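Local coordinates for proto-oncogene tyrosine-protein kinase receptor Ret (Danio rerio, PDB 7AMK) that is a receptor tyrosine kinase that probably recognises GDNF with the co-receptor GFR alpha 1 through its extracellular cadherin-like domains, at residues Pro119-Glu133 with Arg154-Tyr168. The protein carries 4 engineered substitutions. Residues are numbered along the deposited sequence; the frame is centred on the assembly and turned at random.
Sequences PSCGQVELSTLCFPE and RFTHMSICPNYTISY. With NAG (2-acetamido-2-deoxy-beta-D-glucopyranose), chain P.
A disulfide, Cys-121 to Cys-161, and an apolar core centred on Leu-129 tie the segment 119-133, with its short helix 126-130, to the helix and strand of 154-168 at one end of the second cadherin-like domain. The disulfide brings Cys-121 SG within 3.7 Å of Tyr-164 CE2, a sulfur-aromatic contact in which the sulfur stands obliquely to the ring, whose hydroxyl is hydrogen-bonded to Glu-212. Beside it, the side chains of Pro-119 and Ile-160 cross at about a right angle. Leu-129 fills the middle: with CG anti to the backbone N (chi1 169°), its branches fork, CD1 against His-157 CB at 3.4 Å and CD2 at the edge of the Tyr-164 ring, while Ile-166 CD1 packs on CG.

Arg-154 engages the C-terminal end of helix 126-130. Its chain, bent at chi3, passes the carbonyls of Leu-129 and Cys-130. NH1 makes a bent hydrogen bond to Thr-128 O (3.0 Å, 132° at the hydrogen), tilted from the guanidinium plane, and a straighter salt-bridge bond (158°), near that plane, to Glu-133 OE2 (3.1 Å), met from above the carboxylate plane; NH2 pairs with Glu-10 of the first domain. His-157 CE1 lies over one guanidinium face, toward the rim, and a water bridges its NE2 to Glu-133 OE2. A methionine in place of Arg-154 would probably leave Glu-133 and Glu-10 without their cationic mate. Tyr-168 OH donates to Cys-130 O (2.7 Å) on an in-plane lone pair, and a water links it to Leu-129 O and Arg-154 N. The Tyr-168 ring also turns its edge to the face of Phe-131, an offset edge-to-face pair. Cys-130–Cys-207 ties helix 126-130 to strand 200-210, and Cys-121–Cys-161 the preceding 3-10 turn to the end of helix 155-160, on the cadherin-like beta-sandwich.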
loop_
_atom_site.group_PDB
_atom_site.type_symbol
_atom_site.label_atom_id
_atom_site.label_comp_id
_atom_site.label_asym_id
_atom_site.label_seq_id
_atom_site.Cartn_x
_atom_site.Cartn_y
_atom_site.Cartn_z
ATOM N N PRO A 119 0.447 -4.482 -68.682
ATOM C CA PRO A 119 0.294 -5.889 -69.061
ATOM C C PRO A 119 -0.925 -6.092 -69.946
ATOM O O PRO A 119 -1.893 -5.327 -69.901
ATOM C CB PRO A 119 0.125 -6.598 -67.715
ATOM C CG PRO A 119 -0.532 -5.574 -66.853
ATOM C CD PRO A 119 0.089 -4.244 -67.271
ATOM N N SER A 120 -0.853 -7.128 -70.780
ATOM C CA SER A 120 -1.979 -7.533 -71.617
ATOM C C SER A 120 -3.037 -8.259 -70.790
ATOM O O SER A 120 -2.734 -8.870 -69.759
ATOM C CB SER A 120 -1.497 -8.444 -72.750
ATOM O OG SER A 120 -2.571 -8.796 -73.599
ATOM N N CYS A 121 -4.290 -8.213 -71.274
ATOM C CA CYS A 121 -5.392 -8.797 -70.517
ATOM C C CYS A 121 -5.157 -10.269 -70.256
ATOM O O CYS A 121 -5.450 -10.761 -69.166
ATOM C CB CYS A 121 -6.736 -8.620 -71.223
ATOM S SG CYS A 121 -8.115 -9.344 -70.198
ATOM N N GLY A 122 -4.634 -10.990 -71.242
ATOM C CA GLY A 122 -4.261 -12.365 -70.977
ATOM C C GLY A 122 -3.134 -12.518 -69.972
ATOM O O GLY A 122 -2.869 -13.645 -69.541
ATOM N N GLN A 123 -2.462 -11.427 -69.585
ATOM C CA GLN A 123 -1.402 -11.508 -68.580
ATOM C C GLN A 123 -1.870 -11.190 -67.156
ATOM O O GLN A 123 -1.092 -11.347 -66.213
ATOM C CB GLN A 123 -0.247 -10.583 -68.970
ATOM C CG GLN A 123 0.097 -10.671 -70.459
ATOM C CD GLN A 123 1.232 -9.760 -70.885
ATOM O OE1 GLN A 123 1.053 -8.548 -71.032
ATOM N NE2 GLN A 123 2.410 -10.343 -71.094
ATOM N N VAL A 124 -3.117 -10.785 -66.964
ATOM C CA VAL A 124 -3.623 -10.445 -65.638
ATOM C C VAL A 124 -4.429 -11.632 -65.110
ATOM O O VAL A 124 -5.357 -12.103 -65.780
ATOM C CB VAL A 124 -4.459 -9.155 -65.692
ATOM C CG1 VAL A 124 -5.034 -8.770 -64.324
ATOM C CG2 VAL A 124 -3.599 -8.025 -66.238
ATOM N N GLU A 125 -4.050 -12.140 -63.929
ATOM C CA GLU A 125 -4.852 -13.146 -63.237
ATOM C C GLU A 125 -6.166 -12.540 -62.755
ATOM O O GLU A 125 -6.205 -11.397 -62.282
ATOM C CB GLU A 125 -4.091 -13.718 -62.031
ATOM C CG GLU A 125 -2.665 -14.170 -62.303
ATOM N N LEU A 126 -7.241 -13.329 -62.856
ATOM C CA LEU A 126 -8.564 -12.843 -62.484
ATOM C C LEU A 126 -8.549 -12.242 -61.095
ATOM O O LEU A 126 -9.180 -11.207 -60.858
ATOM C CB LEU A 126 -9.607 -13.968 -62.557
ATOM C CG LEU A 126 -10.021 -14.349 -63.989
ATOM C CD1 LEU A 126 -11.231 -15.280 -64.015
ATOM C CD2 LEU A 126 -10.275 -13.111 -64.860
ATOM N N SER A 127 -7.814 -12.865 -60.170
ATOM C CA SER A 127 -7.774 -12.340 -58.811
ATOM C C SER A 127 -7.215 -10.921 -58.777
ATOM O O SER A 127 -7.751 -10.060 -58.074
ATOM C CB SER A 127 -6.963 -13.273 -57.908
ATOM O OG SER A 127 -5.654 -13.428 -58.391
ATOM N N THR A 128 -6.160 -10.651 -59.565
ATOM C CA THR A 128 -5.603 -9.302 -59.632
ATOM C C THR A 128 -6.587 -8.337 -60.276
ATOM O O THR A 128 -6.711 -7.191 -59.836
ATOM C CB THR A 128 -4.287 -9.295 -60.429
ATOM O OG1 THR A 128 -3.413 -10.327 -59.960
ATOM C CG2 THR A 128 -3.587 -7.940 -60.286
ATOM N N LEU A 129 -7.259 -8.767 -61.352
ATOM C CA LEU A 129 -8.250 -7.910 -61.994
ATOM C C LEU A 129 -9.333 -7.488 -61.010
ATOM O O LEU A 129 -9.798 -6.339 -61.030
ATOM C CB LEU A 129 -8.877 -8.635 -63.184
ATOM C CG LEU A 129 -10.115 -7.966 -63.803
ATOM C CD1 LEU A 129 -9.801 -6.575 -64.403
ATOM C CD2 LEU A 129 -10.752 -8.865 -64.852
ATOM N N CYS A 130 -9.735 -8.410 -60.142
ATOM C CA CYS A 130 -10.809 -8.250 -59.180
ATOM C C CYS A 130 -10.415 -7.418 -57.957
ATOM O O CYS A 130 -11.159 -6.520 -57.549
ATOM C CB CYS A 130 -11.274 -9.643 -58.749
ATOM S SG CYS A 130 -12.436 -10.362 -59.940
ATOM N N PHE A 131 -9.267 -7.720 -57.346
ATOM C CA PHE A 131 -8.945 -7.183 -56.032
ATOM C C PHE A 131 -7.494 -6.742 -55.967
ATOM O O PHE A 131 -6.606 -7.455 -56.444
ATOM C CB PHE A 131 -9.181 -8.205 -54.913
ATOM C CG PHE A 131 -10.602 -8.651 -54.772
ATOM C CD1 PHE A 131 -11.553 -7.834 -54.164
ATOM C CD2 PHE A 131 -10.983 -9.914 -55.189
ATOM C CE1 PHE A 131 -12.859 -8.272 -54.014
ATOM C CE2 PHE A 131 -12.298 -10.354 -55.028
ATOM C CZ PHE A 131 -13.235 -9.523 -54.448
ATOM N N PRO A 132 -7.227 -5.595 -55.342
ATOM C CA PRO A 132 -5.838 -5.187 -55.101
ATOM C C PRO A 132 -5.045 -6.287 -54.418
ATOM O O PRO A 132 -5.579 -7.148 -53.718
ATOM C CB PRO A 132 -5.976 -3.969 -54.191
ATOM C CG PRO A 132 -7.360 -3.438 -54.479
ATOM C CD PRO A 132 -8.205 -4.623 -54.826
ATOM N N GLU A 133 -3.735 -6.239 -54.632
ATOM C CA GLU A 133 -2.855 -7.267 -54.096
ATOM C C GLU A 133 -3.018 -7.398 -52.584
ATOM O O GLU A 133 -3.310 -8.485 -52.067
ATOM C CB GLU A 133 -1.417 -6.939 -54.482
ATOM C CG GLU A 133 -1.220 -6.869 -55.986
ATOM C CD GLU A 133 -1.679 -5.557 -56.589
ATOM O OE1 GLU A 133 -1.728 -4.548 -55.847
ATOM O OE2 GLU A 133 -1.986 -5.536 -57.805
ATOM N N ARG A 154 -11.304 -2.079 -60.051
ATOM C CA ARG A 154 -9.926 -1.670 -60.321
ATOM C C ARG A 154 -9.930 -0.948 -61.664
ATOM O O ARG A 154 -9.868 -1.560 -62.723
ATOM C CB ARG A 154 -8.976 -2.860 -60.287
ATOM C CG ARG A 154 -8.974 -3.587 -58.928
ATOM C CD ARG A 154 -7.650 -4.313 -58.682
ATOM N NE ARG A 154 -6.471 -3.458 -58.845
ATOM C CZ ARG A 154 -5.221 -3.897 -58.758
ATOM N NH1 ARG A 154 -4.957 -5.174 -58.533
ATOM N NH2 ARG A 154 -4.214 -3.038 -58.901
ATOM N N PHE A 155 -10.033 0.385 -61.608
ATOM C CA PHE A 155 -10.157 1.197 -62.821
ATOM C C PHE A 155 -9.085 0.866 -63.855
ATOM O O PHE A 155 -9.388 0.732 -65.045
ATOM C CB PHE A 155 -10.111 2.681 -62.455
ATOM C CG PHE A 155 -11.370 3.178 -61.765
ATOM C CD1 PHE A 155 -12.526 2.425 -61.786
ATOM C CD2 PHE A 155 -11.395 4.410 -61.129
ATOM C CE1 PHE A 155 -13.681 2.883 -61.159
ATOM C CE2 PHE A 155 -12.539 4.882 -60.521
ATOM C CZ PHE A 155 -13.682 4.116 -60.527
ATOM N N THR A 156 -7.831 0.705 -63.425
ATOM C CA THR A 156 -6.745 0.488 -64.384
ATOM C C THR A 156 -6.900 -0.841 -65.125
ATOM O O THR A 156 -6.621 -0.932 -66.329
ATOM C CB THR A 156 -5.392 0.560 -63.663
ATOM O OG1 THR A 156 -5.408 -0.298 -62.515
ATOM C CG2 THR A 156 -5.107 2.001 -63.201
ATOM N N HIS A 157 -7.368 -1.873 -64.433
ATOM C CA HIS A 157 -7.411 -3.201 -65.026
ATOM C C HIS A 157 -8.629 -3.424 -65.913
ATOM O O HIS A 157 -8.565 -4.219 -66.859
ATOM C CB HIS A 157 -7.349 -4.241 -63.921
ATOM C CG HIS A 157 -6.026 -4.275 -63.228
ATOM N ND1 HIS A 157 -5.632 -3.308 -62.327
ATOM C CD2 HIS A 157 -4.980 -5.128 -63.346
ATOM C CE1 HIS A 157 -4.417 -3.585 -61.890
ATOM N NE2 HIS A 157 -3.999 -4.687 -62.493
ATOM N N MET A 158 -9.738 -2.737 -65.652
ATOM C CA MET A 158 -10.878 -2.889 -66.545
ATOM C C MET A 158 -10.615 -2.257 -67.908
ATOM O O MET A 158 -11.294 -2.603 -68.883
ATOM C CB MET A 158 -12.140 -2.320 -65.881
ATOM C CG MET A 158 -12.553 -3.113 -64.616
ATOM S SD MET A 158 -13.878 -2.411 -63.594
ATOM C CE MET A 158 -15.313 -2.607 -64.650
ATOM N N SER A 159 -9.628 -1.359 -68.005
ATOM C CA SER A 159 -9.172 -0.864 -69.305
ATOM C C SER A 159 -8.244 -1.853 -70.013
ATOM O O SER A 159 -8.175 -1.870 -71.248
ATOM C CB SER A 159 -8.449 0.473 -69.135
ATOM O OG SER A 159 -7.678 0.768 -70.298
ATOM N N ILE A 160 -7.505 -2.657 -69.250
ATOM C CA ILE A 160 -6.727 -3.747 -69.821
ATOM C C ILE A 160 -7.638 -4.868 -70.312
ATOM O O ILE A 160 -7.326 -5.539 -71.302
ATOM C CB ILE A 160 -5.739 -4.269 -68.769
ATOM C CG1 ILE A 160 -4.855 -3.138 -68.238
ATOM C CG2 ILE A 160 -4.940 -5.443 -69.319
ATOM C CD1 ILE A 160 -3.756 -3.629 -67.332
ATOM N N CYS A 161 -8.771 -5.090 -69.640
ATOM C CA CYS A 161 -9.720 -6.157 -69.963
ATOM C C CYS A 161 -11.100 -5.593 -70.303
ATOM O O CYS A 161 -12.098 -5.938 -69.660
ATOM C CB CYS A 161 -9.816 -7.142 -68.798
ATOM S SG CYS A 161 -8.323 -8.158 -68.498
ATOM N N PRO A 162 -11.203 -4.749 -71.338
ATOM C CA PRO A 162 -12.463 -4.013 -71.555
ATOM C C PRO A 162 -13.641 -4.894 -71.929
ATOM O O PRO A 162 -14.791 -4.466 -71.755
ATOM C CB PRO A 162 -12.114 -3.048 -72.701
ATOM C CG PRO A 162 -11.034 -3.759 -73.466
ATOM C CD PRO A 162 -10.205 -4.445 -72.382
ATOM N N ASN A 163 -13.396 -6.099 -72.436
ATOM C CA ASN A 163 -14.462 -6.985 -72.874
ATOM C C ASN A 163 -14.986 -7.895 -71.772
ATOM O O ASN A 163 -15.833 -8.749 -72.048
ATOM C CB ASN A 163 -13.982 -7.807 -74.066
ATOM C CG ASN A 163 -13.877 -6.973 -75.318
ATOM O OD1 ASN A 163 -14.431 -5.879 -75.382
ATOM N ND2 ASN A 163 -13.188 -7.473 -76.322
ATOM N N TYR A 164 -14.516 -7.727 -70.537
ATOM C CA TYR A 164 -15.015 -8.485 -69.398
ATOM C C TYR A 164 -16.080 -7.671 -68.681
ATOM O O TYR A 164 -15.943 -6.456 -68.544
ATOM C CB TYR A 164 -13.883 -8.824 -68.418
ATOM C CG TYR A 164 -12.934 -9.891 -68.903
ATOM C CD1 TYR A 164 -13.190 -10.588 -70.076
ATOM C CD2 TYR A 164 -11.789 -10.212 -68.185
ATOM C CE1 TYR A 164 -12.340 -11.564 -70.517
ATOM C CE2 TYR A 164 -10.920 -11.200 -68.632
ATOM C CZ TYR A 164 -11.208 -11.868 -69.797
ATOM O OH TYR A 164 -10.367 -12.852 -70.254
ATOM N N THR A 165 -17.140 -8.331 -68.223
ATOM C CA THR A 165 -18.067 -7.694 -67.297
ATOM C C THR A 165 -17.710 -8.109 -65.874
ATOM O O THR A 165 -17.365 -9.265 -65.619
ATOM C CB THR A 165 -19.515 -8.061 -67.603
ATOM O OG1 THR A 165 -19.679 -9.470 -67.448
ATOM C CG2 THR A 165 -19.857 -7.665 -69.019
ATOM N N ILE A 166 -17.793 -7.158 -64.952
ATOM C CA ILE A 166 -17.339 -7.349 -63.579
ATOM C C ILE A 166 -18.403 -6.805 -62.647
ATOM O O ILE A 166 -18.759 -5.627 -62.740
ATOM C CB ILE A 166 -16.003 -6.638 -63.305
ATOM C CG1 ILE A 166 -14.934 -7.052 -64.302
ATOM C CG2 ILE A 166 -15.520 -6.945 -61.894
ATOM C CD1 ILE A 166 -13.542 -6.520 -63.958
ATOM N N SER A 167 -18.904 -7.639 -61.745
ATOM C CA SER A 167 -19.792 -7.142 -60.705
ATOM C C SER A 167 -19.303 -7.640 -59.345
ATOM O O SER A 167 -18.582 -8.633 -59.258
ATOM C CB SER A 167 -21.248 -7.548 -61.001
ATOM O OG SER A 167 -21.436 -8.949 -61.015
ATOM N N TYR A 168 -19.671 -6.930 -58.282
ATOM C CA TYR A 168 -19.248 -7.280 -56.930
ATOM C C TYR A 168 -20.468 -7.475 -56.040
ATOM O O TYR A 168 -21.532 -6.910 -56.297
ATOM C CB TYR A 168 -18.344 -6.192 -56.320
ATOM C CG TYR A 168 -17.025 -6.063 -57.005
ATOM C CD1 TYR A 168 -16.875 -5.243 -58.118
ATOM C CD2 TYR A 168 -15.910 -6.781 -56.568
ATOM C CE1 TYR A 168 -15.656 -5.120 -58.764
ATOM C CE2 TYR A 168 -14.718 -6.686 -57.206
ATOM C CZ TYR A 168 -14.589 -5.854 -58.315
ATOM O OH TYR A 168 -13.373 -5.751 -58.952
HETATM C C1 NAG P . -13.122 -6.659 -77.509
HETATM C C2 NAG P . -11.749 -6.695 -78.190
HETATM C C3 NAG P . -11.751 -5.787 -79.419
HETATM C C4 NAG P . -12.897 -6.166 -80.354
HETATM C C5 NAG P . -14.221 -6.135 -79.599
HETATM C C6 NAG P . -15.404 -6.568 -80.439
HETATM C C7 NAG P . -9.863 -7.175 -76.681
HETATM C C8 NAG P . -8.854 -6.594 -75.734
HETATM N N2 NAG P . -10.699 -6.304 -77.260
HETATM O O3 NAG P . -10.498 -5.882 -80.088
HETATM O O4 NAG P . -12.979 -5.255 -81.445
HETATM O O5 NAG P . -14.155 -7.015 -78.466
HETATM O O6 NAG P . -15.519 -7.981 -80.526
HETATM O O7 NAG P . -9.913 -8.376 -76.915
HETATM O O HOH W 1 -11.834 -4.544 -61.121
HETATM O O HOH W 2 -2.040 -5.118 -60.867
#